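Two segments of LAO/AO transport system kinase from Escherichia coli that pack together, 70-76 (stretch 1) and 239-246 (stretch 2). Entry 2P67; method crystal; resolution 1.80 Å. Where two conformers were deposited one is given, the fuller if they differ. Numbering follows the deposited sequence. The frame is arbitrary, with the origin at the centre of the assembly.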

# COMPACT_ATOMS: atom_id res chain seq x y z
N SER A 70 -20.49 19.64 2.76
CA SER A 70 -21.28 20.31 3.81
C SER A 70 -22.79 20.10 3.62
O SER A 70 -23.49 19.75 4.56
CB SER A 70 -20.97 21.81 3.87
OG SER A 70 -19.66 22.04 4.38
N THR A 71 -23.29 20.34 2.40
CA THR A 71 -24.73 20.19 2.13
C THR A 71 -25.17 18.75 2.24
O THR A 71 -26.25 18.45 2.77
CB THR A 71 -25.15 20.80 0.77
OG1 THR A 71 -24.55 20.08 -0.32
CG2 THR A 71 -24.74 22.25 0.69
N PHE A 72 -24.33 17.84 1.74
CA PHE A 72 -24.60 16.42 1.85
C PHE A 72 -24.69 15.98 3.31
O PHE A 72 -25.65 15.32 3.68
CB PHE A 72 -23.56 15.56 1.10
CG PHE A 72 -23.69 14.10 1.39
CD1 PHE A 72 -24.67 13.34 0.76
CD2 PHE A 72 -22.85 13.48 2.32
CE1 PHE A 72 -24.82 11.99 1.05
CE2 PHE A 72 -22.99 12.13 2.62
CZ PHE A 72 -23.98 11.38 1.97
N LEU A 73 -23.69 16.32 4.11
CA LEU A 73 -23.69 15.96 5.52
C LEU A 73 -24.90 16.46 6.28
O LEU A 73 -25.47 15.75 7.12
CB LEU A 73 -22.41 16.43 6.20
CG LEU A 73 -21.16 15.61 5.86
CD1 LEU A 73 -19.94 16.33 6.42
CD2 LEU A 73 -21.28 14.17 6.39
N GLU A 74 -25.30 17.69 5.99
CA GLU A 74 -26.50 18.27 6.60
C GLU A 74 -27.74 17.46 6.22
O GLU A 74 -28.51 17.05 7.09
CB GLU A 74 -26.66 19.74 6.20
CG GLU A 74 -27.89 20.39 6.86
CD GLU A 74 -28.26 21.73 6.24
OE1 GLU A 74 -28.15 21.88 5.01
OE2 GLU A 74 -28.68 22.63 6.99
N ALA A 75 -27.94 17.25 4.92
CA ALA A 75 -29.08 16.46 4.45
C ALA A 75 -29.07 15.03 5.01
O ALA A 75 -30.08 14.54 5.48
CB ALA A 75 -29.14 16.47 2.92
N PHE A 76 -27.90 14.38 4.96
CA PHE A 76 -27.78 13.00 5.43
C PHE A 76 -28.03 12.93 6.93
O PHE A 76 -28.78 12.07 7.40
CB PHE A 76 -26.38 12.45 5.06
CG PHE A 76 -26.16 11.00 5.46
CD1 PHE A 76 -26.86 9.96 4.84
CD2 PHE A 76 -25.22 10.68 6.45
CE1 PHE A 76 -26.62 8.62 5.21
CE2 PHE A 76 -24.99 9.35 6.82
CZ PHE A 76 -25.69 8.32 6.22
N THR A 239 -25.90 8.76 -7.11
CA THR A 239 -25.91 10.21 -7.27
C THR A 239 -27.02 10.78 -6.38
O THR A 239 -27.98 10.08 -6.02
CB THR A 239 -26.19 10.65 -8.72
OG1 THR A 239 -27.56 10.35 -9.04
CG2 THR A 239 -25.21 9.97 -9.74
N CYS A 240 -26.88 12.06 -6.05
CA CYS A 240 -27.87 12.75 -5.23
C CYS A 240 -27.87 14.24 -5.51
O CYS A 240 -26.97 14.75 -6.17
CB CYS A 240 -27.65 12.48 -3.73
SG CYS A 240 -26.09 13.10 -3.04
N SER A 241 -28.91 14.93 -5.04
CA SER A 241 -28.87 16.38 -4.92
C SER A 241 -29.18 16.71 -3.48
O SER A 241 -30.34 16.64 -3.08
CB SER A 241 -29.90 17.06 -5.83
OG SER A 241 -29.74 18.47 -5.76
N ALA A 242 -28.15 17.03 -2.69
CA ALA A 242 -28.37 17.38 -1.29
C ALA A 242 -29.35 18.55 -1.19
O ALA A 242 -30.33 18.48 -0.46
CB ALA A 242 -27.06 17.74 -0.61
N LEU A 243 -29.10 19.60 -1.97
CA LEU A 243 -29.91 20.83 -1.88
C LEU A 243 -31.35 20.71 -2.37
O LEU A 243 -32.19 21.55 -2.02
CB LEU A 243 -29.18 22.03 -2.50
CG LEU A 243 -28.03 22.64 -1.66
CD1 LEU A 243 -27.62 23.99 -2.23
CD2 LEU A 243 -28.39 22.79 -0.16
N GLU A 244 -31.66 19.65 -3.13
CA GLU A 244 -33.04 19.34 -3.53
C GLU A 244 -33.65 18.20 -2.73
O GLU A 244 -34.81 17.84 -2.94
CB GLU A 244 -33.12 19.01 -5.02
CG GLU A 244 -32.63 20.11 -5.93
CD GLU A 244 -33.23 20.03 -7.33
OE1 GLU A 244 -34.07 19.13 -7.58
OE2 GLU A 244 -32.86 20.87 -8.18
N LYS A 245 -32.87 17.63 -1.81
CA LYS A 245 -33.30 16.48 -1.02
C LYS A 245 -33.78 15.30 -1.87
O LYS A 245 -34.87 14.76 -1.66
CB LYS A 245 -34.33 16.89 0.05
CG LYS A 245 -33.72 17.40 1.35
CD LYS A 245 -33.04 18.75 1.20
CE LYS A 245 -31.93 18.91 2.23
NZ LYS A 245 -30.98 20.00 1.86
N ARG A 246 -32.95 14.90 -2.83
CA ARG A 246 -33.21 13.70 -3.62
C ARG A 246 -31.98 12.80 -3.63
O ARG A 246 -30.86 13.28 -3.76
CB ARG A 246 -33.64 14.06 -5.04
CG ARG A 246 -35.02 14.75 -5.13
CD ARG A 246 -36.18 13.76 -4.90
NE ARG A 246 -37.41 14.45 -4.52
CZ ARG A 246 -37.89 14.51 -3.28
NH1 ARG A 246 -37.26 13.90 -2.28
NH2 ARG A 246 -39.01 15.18 -3.04
O HOH W 1 -28.32 20.17 2.92

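This is a small, mostly apolar contact in which a turn of irregular chain rests against one side of a helix, with no direct hydrogen bond between the two and one water bridging them at the edge. The stretches lie 167 or more residues apart in sequence where they touch, and together they bury 293 Å².

Stretch 1 is helical throughout and belongs to a longer helix. Its backbone bonds run from each amide to the carbonyl four residues earlier, as from Ala-75 N to Thr-71 O at 3.0 Å. Stretch 2 folds back on itself beyond Cys-240. Ser-241 N donates to Arg-246 O at 2.9 Å, and Arg-246 N donates to Ser-241 O at 3.1 Å. Inside this loop, Lys-245 N donates to Ala-242 O at 3.0 Å.

Ala-242 is the centre of the contact. The backbones come nearest here, with Phe-72 CA and Ala-242 CA 5.0 Å apart. The methyl group of Ala-242 points toward the helix and reaches its backbone. Ala-242 CB lies 3.6 Å from Phe-72 N and 3.4 Å from Thr-71 OG1. Ala-242 CB also sits 4.3 Å from Ala-75 CB. Thr-71 and Ala-75 are one helical turn apart, so both side chains face the loop.

Other side chains extend the apolar surface. Thr-71 CG2 meets Leu-243 CD2 at 3.8 Å, a methyl-to-methyl contact. Leu-243 starts out sideways, but its end comes nearer to the helix. Cys-240 points toward the helix and places its SG 4.1 Å from Phe-72 CD1. Cys-240 SG approaches the ring obliquely, 5.2 Å from the centroid of the Phe-72 ring. Leu-73 points away from the loop and takes no part.

Lys-245 combines apolar and polar contacts. The long aliphatic chain brings Lys-245 CE to 3.8 Å from Ala-75 CB. Its charged end then bonds within its own stretch, with Lys-245 NZ donating to Ala-242 O at 2.8 Å. The same Ala-242 carbonyl thus accepts from both the backbone and the side chain of Lys-245.

The polar link to the helix passes through water 1. The water accepts from Lys-245 NZ at 2.9 Å. It donates to Thr-71 O and to Glu-74 OE1, its oxygen lying 2.7 Å from each. The lysine and glutamate are therefore joined through the water, and the helix carbonyl gains a second partner besides Ala-75 N.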